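Local atomic coordinates of alginate lyase (Bacteroides ovatus, PDB entry 3NNB), a protein that probably cleaves the polysaccharide alginate by beta-elimination. Residues Q216-L230 and T246-Q258. Numbering follows the deposited sequence. Where two conformers were deposited one is given.
Sequences QRAKNNHGLAYDVQL and TIQEFPEKRLFAQ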
ATOM      1  N   GLN A 216       5.271  -2.099  14.886  1.00  8.02           N
ATOM      2  CA  GLN A 216       4.175  -1.501  15.635  0.80  8.61           C
ATOM      3  C   GLN A 216       4.669  -0.286  16.435  1.00  8.85           C
ATOM      4  O   GLN A 216       3.961   0.702  16.537  1.00  9.26           O
ATOM      5  CB  GLN A 216       3.505  -2.526  16.554  0.80  9.97           C
ATOM      6  CG  GLN A 216       2.203  -2.024  17.207  0.80  9.04           C
ATOM      7  CD  GLN A 216       2.407  -1.167  18.463  0.80 13.74           C
ATOM      8  OE1 GLN A 216       3.389  -1.329  19.198  0.80 13.54           O
ATOM      9  NE2 GLN A 216       1.474  -0.209  18.690  0.80 15.87           N
ATOM     10  N   ARG A 217       5.886  -0.376  16.990  1.00  8.82           N
ATOM     11  CA  ARG A 217       6.491   0.662  17.832  0.70 11.54           C
ATOM     12  C   ARG A 217       7.111   1.790  17.056  1.00  9.73           C
ATOM     13  O   ARG A 217       7.569   2.769  17.657  1.00 10.71           O
ATOM     14  CB  ARG A 217       7.638   0.074  18.678  0.70 12.66           C
ATOM     15  CG  ARG A 217       7.246  -0.955  19.715  0.70 19.32           C
ATOM     16  CD  ARG A 217       8.441  -1.200  20.669  0.70 18.16           C
ATOM     17  NE  ARG A 217       9.637  -1.765  20.017  0.70 28.08           N
ATOM     18  CZ  ARG A 217       9.880  -3.078  19.888  0.70 24.11           C
ATOM     19  NH1 ARG A 217       9.004  -3.967  20.347  0.70 29.82           N
ATOM     20  NH2 ARG A 217      10.995  -3.507  19.293  0.70 26.06           N
ATOM     21  N   ALA A 218       7.235   1.620  15.729  1.00  9.47           N
ATOM     22  CA  ALA A 218       7.897   2.617  14.900  1.00  8.35           C
ATOM     23  C   ALA A 218       7.207   3.976  14.993  1.00  7.50           C
ATOM     24  O   ALA A 218       5.993   4.074  15.058  1.00  7.17           O
ATOM     25  CB  ALA A 218       8.006   2.139  13.417  1.00  6.96           C
ATOM     26  N   LYS A 219       8.013   5.038  15.042  1.00  9.21           N
ATOM     27  CA  LYS A 219       7.534   6.379  15.260  1.00  9.36           C
ATOM     28  C   LYS A 219       7.165   7.151  13.997  1.00  7.76           C
ATOM     29  O   LYS A 219       6.605   8.248  14.076  1.00  9.10           O
ATOM     30  CB  LYS A 219       8.605   7.164  16.011  1.00 11.24           C
ATOM     31  CG  LYS A 219       8.905   6.572  17.385  1.00 14.50           C
ATOM     32  CD  LYS A 219       9.778   7.500  18.215  1.00 25.65           C
ATOM     33  CE  LYS A 219      10.133   6.844  19.551  1.00 39.83           C
ATOM     34  NZ  LYS A 219       8.902   6.421  20.289  1.00 44.30           N
ATOM     35  N   ASN A 220       7.497   6.595  12.841  1.00  7.14           N
ATOM     36  CA  ASN A 220       7.322   7.277  11.549  1.00  7.98           C
ATOM     37  C   ASN A 220       6.296   6.551  10.687  1.00  7.74           C
ATOM     38  O   ASN A 220       5.444   5.822  11.174  1.00  7.38           O
ATOM     39  CB  ASN A 220       8.679   7.452  10.831  1.00  8.89           C
ATOM     40  CG  ASN A 220       9.235   6.160  10.305  1.00  9.44           C
ATOM     41  OD1 ASN A 220       8.769   5.069  10.698  1.00  8.40           O
ATOM     42  ND2 ASN A 220      10.209   6.243   9.388  1.00 11.77           N
ATOM     43  N   ASN A 221       6.377   6.754   9.390  1.00  7.79           N
ATOM     44  CA  ASN A 221       5.440   6.136   8.455  1.00  6.54           C
ATOM     45  C   ASN A 221       5.262   4.620   8.642  1.00  5.88           C
ATOM     46  O   ASN A 221       4.196   4.081   8.337  1.00  7.00           O
ATOM     47  CB  ASN A 221       5.797   6.498   7.004  1.00  7.37           C
ATOM     48  CG  ASN A 221       7.038   5.786   6.494  1.00  8.50           C
ATOM     49  OD1 ASN A 221       6.970   4.585   6.193  1.00 11.00           O
ATOM     50  ND2 ASN A 221       8.178   6.505   6.372  1.00  9.80           N
ATOM     51  N   HIS A 222       6.302   3.934   9.117  1.00  6.42           N
ATOM     52  CA  HIS A 222       6.185   2.497   9.296  1.00  7.64           C
ATOM     53  C   HIS A 222       5.143   2.153  10.313  1.00  8.76           C
ATOM     54  O   HIS A 222       4.371   1.234  10.105  1.00  7.37           O
ATOM     55  CB  HIS A 222       7.517   1.862   9.696  1.00  7.01           C
ATOM     56  CG  HIS A 222       8.428   1.588   8.554  1.00 10.81           C
ATOM     57  ND1 HIS A 222       8.335   0.450   7.788  1.00  8.30           N
ATOM     58  CD2 HIS A 222       9.462   2.298   8.055  1.00 16.51           C
ATOM     59  CE1 HIS A 222       9.301   0.451   6.887  1.00 10.84           C
ATOM     60  NE2 HIS A 222       9.977   1.580   6.998  1.00 15.23           N
ATOM     61  N   GLY A 223       5.124   2.860  11.431  1.00  6.68           N
ATOM     62  CA  GLY A 223       4.185   2.553  12.471  1.00  4.91           C
ATOM     63  C   GLY A 223       2.755   2.941  12.103  1.00  7.83           C
ATOM     64  O   GLY A 223       1.803   2.228  12.435  1.00  8.03           O
ATOM     65  N   LEU A 224       2.583   4.063  11.408  1.00  7.34           N
ATOM     66  CA  LEU A 224       1.270   4.458  10.919  1.00  6.67           C
ATOM     67  C   LEU A 224       0.712   3.427   9.935  1.00  8.13           C
ATOM     68  O   LEU A 224      -0.449   2.979  10.043  1.00  7.46           O
ATOM     69  CB  LEU A 224       1.359   5.867  10.327  1.00  7.88           C
ATOM     70  CG  LEU A 224       0.042   6.573   9.968  1.00  7.67           C
ATOM     71  CD1 LEU A 224       0.177   8.094  10.089  1.00  7.41           C
ATOM     72  CD2 LEU A 224      -0.435   6.187   8.562  1.00  8.53           C
ATOM     73  N   ALA A 225       1.580   2.973   9.024  1.00  7.57           N
ATOM     74  CA  ALA A 225       1.210   1.956   8.062  1.00  7.01           C
ATOM     75  C   ALA A 225       0.889   0.611   8.724  1.00  7.08           C
ATOM     76  O   ALA A 225      -0.004  -0.111   8.262  1.00  8.09           O
ATOM     77  CB  ALA A 225       2.298   1.814   6.946  1.00  7.50           C
ATOM     78  N   TYR A 226       1.577   0.271   9.798  1.00  7.94           N
ATOM     79  CA  TYR A 226       1.287  -0.990  10.523  1.00  7.01           C
ATOM     80  C   TYR A 226      -0.159  -1.007  10.939  1.00  8.81           C
ATOM     81  O   TYR A 226      -0.847  -1.995  10.757  1.00  8.69           O
ATOM     82  CB  TYR A 226       2.200  -1.131  11.723  1.00  7.09           C
ATOM     83  CG  TYR A 226       1.869  -2.333  12.596  1.00  6.31           C
ATOM     84  CD1 TYR A 226       0.890  -2.242  13.566  1.00 10.23           C
ATOM     85  CD2 TYR A 226       2.521  -3.561  12.415  1.00 12.24           C
ATOM     86  CE1 TYR A 226       0.574  -3.316  14.389  1.00 10.35           C
ATOM     87  CE2 TYR A 226       2.214  -4.668  13.241  1.00 14.03           C
ATOM     88  CZ  TYR A 226       1.249  -4.537  14.221  1.00 14.96           C
ATOM     89  OH  TYR A 226       0.873  -5.577  15.093  1.00 17.68           O
ATOM     90  N   ASP A 227      -0.615   0.104  11.502  1.00  8.73           N
ATOM     91  CA  ASP A 227      -2.004   0.162  11.991  1.00  7.72           C
ATOM     92  C   ASP A 227      -3.005   0.000  10.848  1.00  6.70           C
ATOM     93  O   ASP A 227      -4.023  -0.663  10.988  1.00  7.32           O
ATOM     94  CB  ASP A 227      -2.286   1.462  12.725  1.00  7.68           C
ATOM     95  CG  ASP A 227      -1.712   1.495  14.123  1.00 10.45           C
ATOM     96  OD1 ASP A 227      -1.038   0.542  14.559  1.00 10.84           O
ATOM     97  OD2 ASP A 227      -1.939   2.519  14.816  1.00  8.36           O
ATOM     98  N   VAL A 228      -2.753   0.673   9.717  1.00  7.17           N
ATOM     99  CA  VAL A 228      -3.641   0.519   8.555  1.00  6.44           C
ATOM    100  C   VAL A 228      -3.745  -0.938   8.102  1.00  6.43           C
ATOM    101  O   VAL A 228      -4.838  -1.451   7.851  1.00  7.80           O
ATOM    102  CB  VAL A 228      -3.236   1.432   7.348  1.00  6.56           C
ATOM    103  CG1 VAL A 228      -4.254   1.325   6.227  1.00  9.65           C
ATOM    104  CG2 VAL A 228      -3.114   2.886   7.804  1.00  8.46           C
ATOM    105  N   GLN A 229      -2.597  -1.597   8.016  1.00  6.60           N
ATOM    106  CA  GLN A 229      -2.576  -2.975   7.548  1.00  6.35           C
ATOM    107  C   GLN A 229      -3.279  -3.855   8.577  1.00  8.15           C
ATOM    108  O   GLN A 229      -4.111  -4.668   8.218  1.00  8.11           O
ATOM    109  CB  GLN A 229      -1.119  -3.452   7.402  1.00  5.61           C
ATOM    110  CG  GLN A 229      -0.305  -2.751   6.335  1.00  6.50           C
ATOM    111  CD  GLN A 229       0.944  -3.551   5.977  1.00  9.80           C
ATOM    112  OE1 GLN A 229       0.840  -4.625   5.368  1.00  8.64           O
ATOM    113  NE2 GLN A 229       2.138  -3.015   6.317  1.00  9.16           N
ATOM    114  N   LEU A 230      -2.978  -3.675   9.868  1.00  7.41           N
ATOM    115  CA  LEU A 230      -3.646  -4.500  10.896  1.00  8.01           C
ATOM    116  C   LEU A 230      -5.179  -4.350  10.790  1.00  8.00           C
ATOM    117  O   LEU A 230      -5.942  -5.333  10.849  1.00  7.49           O
ATOM    118  CB  LEU A 230      -3.150  -4.137  12.294  1.00  8.23           C
ATOM    119  CG  LEU A 230      -3.662  -5.055  13.420  1.00  7.04           C
ATOM    120  CD1 LEU A 230      -2.993  -6.434  13.325  1.00 12.34           C
ATOM    121  CD2 LEU A 230      -3.381  -4.375  14.793  1.00 10.32           C
ATOM    122  N   THR A 246      -8.122  -0.548  16.841  1.00 12.18           N
ATOM    123  CA  THR A 246      -6.961   0.033  16.170  1.00 10.96           C
ATOM    124  C   THR A 246      -7.338   1.412  15.611  1.00 10.62           C
ATOM    125  O   THR A 246      -6.573   2.371  15.701  1.00  9.52           O
ATOM    126  CB  THR A 246      -6.444  -0.930  15.077  1.00 12.62           C
ATOM    127  OG1 THR A 246      -6.217  -2.210  15.667  1.00 12.24           O
ATOM    128  CG2 THR A 246      -5.120  -0.411  14.454  1.00 10.42           C
ATOM    129  N   ILE A 247      -8.531   1.508  15.056  1.00  9.66           N
ATOM    130  CA  ILE A 247      -9.057   2.804  14.557  1.00 10.38           C
ATOM    131  C   ILE A 247      -9.205   3.828  15.671  1.00 10.88           C
ATOM    132  O   ILE A 247      -8.781   4.985  15.546  1.00 10.42           O
ATOM    133  CB  ILE A 247     -10.386   2.614  13.812  1.00 11.42           C
ATOM    134  CG1 ILE A 247     -10.144   1.840  12.489  1.00  9.31           C
ATOM    135  CG2 ILE A 247     -11.069   3.976  13.505  1.00 12.20           C
ATOM    136  CD1 ILE A 247     -11.407   1.314  11.791  1.00 10.49           C
ATOM    137  N   GLN A 248      -9.817   3.415  16.777  1.00 10.37           N
ATOM    138  CA  GLN A 248     -10.074   4.345  17.868  1.00 13.48           C
ATOM    139  C   GLN A 248      -8.811   4.872  18.498  1.00 11.11           C
ATOM    140  O   GLN A 248      -8.782   6.019  18.910  1.00 13.33           O
ATOM    141  CB  GLN A 248     -11.039   3.710  18.877  1.00 15.95           C
ATOM    142  CG  GLN A 248     -12.454   3.678  18.225  1.00 19.70           C
ATOM    143  CD  GLN A 248     -13.490   2.878  18.972  1.00 33.69           C
ATOM    144  OE1 GLN A 248     -13.183   2.156  19.924  1.00 35.34           O
ATOM    145  NE2 GLN A 248     -14.732   2.968  18.504  1.00 33.57           N
ATOM    146  N   GLU A 249      -7.756   4.069  18.505  1.00  9.87           N
ATOM    147  CA  GLU A 249      -6.468   4.475  19.044  1.00 10.35           C
ATOM    148  C   GLU A 249      -5.577   5.255  18.074  1.00 10.55           C
ATOM    149  O   GLU A 249      -4.573   5.872  18.483  1.00 10.60           O
ATOM    150  CB  GLU A 249      -5.720   3.254  19.561  1.00 10.79           C
ATOM    151  CG  GLU A 249      -6.434   2.608  20.712  1.00 13.55           C
ATOM    152  CD  GLU A 249      -5.707   1.391  21.267  1.00 21.91           C
ATOM    153  OE1 GLU A 249      -4.639   0.978  20.758  1.00 23.62           O
ATOM    154  OE2 GLU A 249      -6.233   0.860  22.251  1.00 31.44           O
ATOM    155  N   PHE A 250      -5.946   5.235  16.788  1.00  9.27           N
ATOM    156  CA  PHE A 250      -5.083   5.760  15.722  1.00  7.21           C
ATOM    157  C   PHE A 250      -4.785   7.277  15.823  1.00  8.41           C
ATOM    158  O   PHE A 250      -3.636   7.678  15.663  1.00  8.85           O
ATOM    159  CB  PHE A 250      -5.661   5.327  14.366  1.00  8.20           C
ATOM    160  CG  PHE A 250      -4.883   5.744  13.149  1.00  8.07           C
ATOM    161  CD1 PHE A 250      -3.868   4.923  12.636  1.00  8.05           C
ATOM    162  CD2 PHE A 250      -5.217   6.897  12.462  1.00  9.08           C
ATOM    163  CE1 PHE A 250      -3.214   5.265  11.483  1.00  9.65           C
ATOM    164  CE2 PHE A 250      -4.554   7.242  11.320  1.00  8.81           C
ATOM    165  CZ  PHE A 250      -3.587   6.397  10.812  1.00  6.30           C
ATOM    166  N   PRO A 251      -5.770   8.104  16.168  1.00  7.18           N
ATOM    167  CA  PRO A 251      -5.419   9.548  16.232  1.00  9.55           C
ATOM    168  C   PRO A 251      -4.340   9.854  17.248  1.00 10.81           C
ATOM    169  O   PRO A 251      -3.342  10.510  16.907  1.00 10.33           O
ATOM    170  CB  PRO A 251      -6.766  10.207  16.586  1.00 11.12           C
ATOM    171  CG  PRO A 251      -7.779   9.257  15.909  1.00 10.34           C
ATOM    172  CD  PRO A 251      -7.240   7.910  16.252  1.00  9.50           C
ATOM    173  N   GLU A 252      -4.478   9.370  18.480  1.00 10.53           N
ATOM    174  CA  GLU A 252      -3.486   9.657  19.509  0.50 11.54           C
ATOM    175  C   GLU A 252      -2.168   8.937  19.258  1.00 10.23           C
ATOM    176  O   GLU A 252      -1.115   9.514  19.434  1.00 12.76           O
ATOM    177  CB  GLU A 252      -4.023   9.310  20.909  0.50 13.98           C
ATOM    178  CG  GLU A 252      -5.127  10.241  21.372  0.50 24.03           C
ATOM    179  CD  GLU A 252      -5.653   9.898  22.758  0.50 29.26           C
ATOM    180  OE1 GLU A 252      -4.843   9.630  23.671  0.50 29.36           O
ATOM    181  OE2 GLU A 252      -6.884   9.915  22.926  0.50 38.54           O
ATOM    182  N   LYS A 253      -2.220   7.681  18.800  1.00  9.96           N
ATOM    183  CA  LYS A 253      -1.014   6.885  18.631  1.00  9.19           C
ATOM    184  C   LYS A 253      -0.181   7.305  17.425  1.00 10.40           C
ATOM    185  O   LYS A 253       1.070   7.286  17.489  1.00 10.34           O
ATOM    186  CB  LYS A 253      -1.371   5.410  18.499  1.00 11.67           C
ATOM    187  CG  LYS A 253      -0.186   4.464  18.594  1.00 15.21           C
ATOM    188  CD  LYS A 253      -0.633   2.979  18.485  1.00 16.84           C
ATOM    189  CE  LYS A 253      -1.534   2.535  19.609  1.00 24.63           C
ATOM    190  NZ  LYS A 253      -0.874   2.733  20.945  1.00 38.64           N
ATOM    191  N   ARG A 254      -0.869   7.724  16.363  1.00  7.22           N
ATOM    192  CA  ARG A 254      -0.214   7.965  15.064  1.00  8.84           C
ATOM    193  C   ARG A 254      -0.337   9.427  14.605  1.00  8.90           C
ATOM    194  O   ARG A 254       0.659  10.104  14.412  1.00  9.88           O
ATOM    195  CB  ARG A 254      -0.752   7.032  13.972  1.00  9.21           C
ATOM    196  CG  ARG A 254      -0.717   5.564  14.339  1.00  8.12           C
ATOM    197  CD  ARG A 254       0.684   5.044  14.685  1.00  6.63           C
ATOM    198  NE  ARG A 254       0.598   3.638  15.071  1.00  8.12           N
ATOM    199  CZ  ARG A 254       1.628   2.895  15.456  1.00  8.35           C
ATOM    200  NH1 ARG A 254       2.827   3.417  15.599  1.00 10.57           N
ATOM    201  NH2 ARG A 254       1.438   1.618  15.710  1.00  9.37           N
ATOM    202  N   LEU A 255      -1.558   9.937  14.457  1.00  7.45           N
ATOM    203  CA  LEU A 255      -1.707  11.270  13.892  1.00  8.24           C
ATOM    204  C   LEU A 255      -1.097  12.346  14.777  1.00  9.01           C
ATOM    205  O   LEU A 255      -0.399  13.225  14.306  1.00  9.35           O
ATOM    206  CB  LEU A 255      -3.191  11.635  13.643  1.00 10.31           C
ATOM    207  CG  LEU A 255      -3.911  10.726  12.643  1.00  7.10           C
ATOM    208  CD1 LEU A 255      -5.365  11.136  12.524  1.00  7.18           C
ATOM    209  CD2 LEU A 255      -3.216  10.655  11.242  1.00  9.06           C
ATOM    210  N   PHE A 256      -1.404  12.311  16.072  1.00  8.68           N
ATOM    211  CA  PHE A 256      -0.985  13.422  16.933  1.00  8.28           C
ATOM    212  C   PHE A 256       0.495  13.276  17.318  1.00  9.92           C
ATOM    213  O   PHE A 256       1.122  14.243  17.787  1.00 11.96           O
ATOM    214  CB  PHE A 256      -1.869  13.547  18.184  1.00  8.72           C
ATOM    215  CG  PHE A 256      -3.364  13.665  17.904  1.00  8.60           C
ATOM    216  CD1 PHE A 256      -3.862  14.120  16.686  1.00 11.14           C
ATOM    217  CD2 PHE A 256      -4.283  13.308  18.893  1.00 13.13           C
ATOM    218  CE1 PHE A 256      -5.240  14.203  16.441  1.00 12.05           C
ATOM    219  CE2 PHE A 256      -5.664  13.407  18.642  1.00 12.82           C
ATOM    220  CZ  PHE A 256      -6.122  13.848  17.443  1.00 10.86           C
ATOM    221  N   ALA A 257       1.031  12.077  17.157  1.00  9.31           N
ATOM    222  CA  ALA A 257       2.430  11.820  17.418  1.00  9.27           C
ATOM    223  C   ALA A 257       3.292  12.338  16.245  1.00 10.56           C
ATOM    224  O   ALA A 257       4.364  12.891  16.472  1.00 11.87           O
ATOM    225  CB  ALA A 257       2.662  10.332  17.627  1.00 12.25           C
ATOM    226  N   GLN A 258       2.836  12.096  15.029  1.00  8.30           N
ATOM    227  CA  GLN A 258       3.621  12.278  13.782  1.00  9.86           C
ATOM    228  C   GLN A 258       3.396  13.598  13.034  1.00  7.93           C
ATOM    229  O   GLN A 258       4.218  13.950  12.180  1.00  8.38           O
ATOM    230  CB  GLN A 258       3.384  11.109  12.817  1.00  7.55           C
ATOM    231  CG  GLN A 258       3.753   9.764  13.411  1.00  8.02           C
ATOM    232  CD  GLN A 258       3.801   8.635  12.425  1.00  8.80           C
ATOM    233  OE1 GLN A 258       3.985   8.827  11.196  1.00  9.42           O
ATOM    234  NE2 GLN A 258       3.650   7.407  12.962  1.00  7.93           N
TER
HETATM  235  O   HOH W   1       3.877   6.071  15.471  1.00 16.28           O
HETATM  236  O   HOH W   2       6.341  10.220  15.953  1.00 17.23           O
HETATM  237  O   HOH W   3      -3.966   2.502  16.636  1.00 10.92           O
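Arg-254 reaches across to Asp-227 on helix 221-236 and to Gln-216 at the end of helix 210-216, and its guanidinium carries the polar centre of the contact. The chain bends at chi2 (-58°) and then runs extended, bringing NE almost straight to Asp-227 OD2 (2.8 Å, 174°) while NH2 bonds OD1, a side-on salt bridge in which both oxygens are met from above the carboxylate plane. The outer end is used as well: NH1 and NH2 both donate to Gln-216 O, with NH2 at 2.8 Å on a lone pair. These paired bonds, with Gly-223 O over the centre of one guanidinium face and Lys-253 CD against the opposite one, fix its rotation. The two helices, 221-236 and 240-258, form an antiparallel helical hairpin (158° between the segment axes), consistent with the alpha-helical toroid fold of the six-hairpin clan. In the apolar layer between them Leu-224 CG rests 3.7 Å from Phe-250 CZ, and Thr-246 CG2 packs on Asp-227 CB. The buried amide of Gln-258 gives a weak bond from NE2 to Asn-220 O (3.0 Å), while Asn-281 holds OE1. Another water joins Ala-218 O, Arg-254 NH1 and Gln-258 NE2. Things slacken at the solvent side, where the carbonyls of exposed Lys-219 and Ala-257 share a water, weakly at Ala-257.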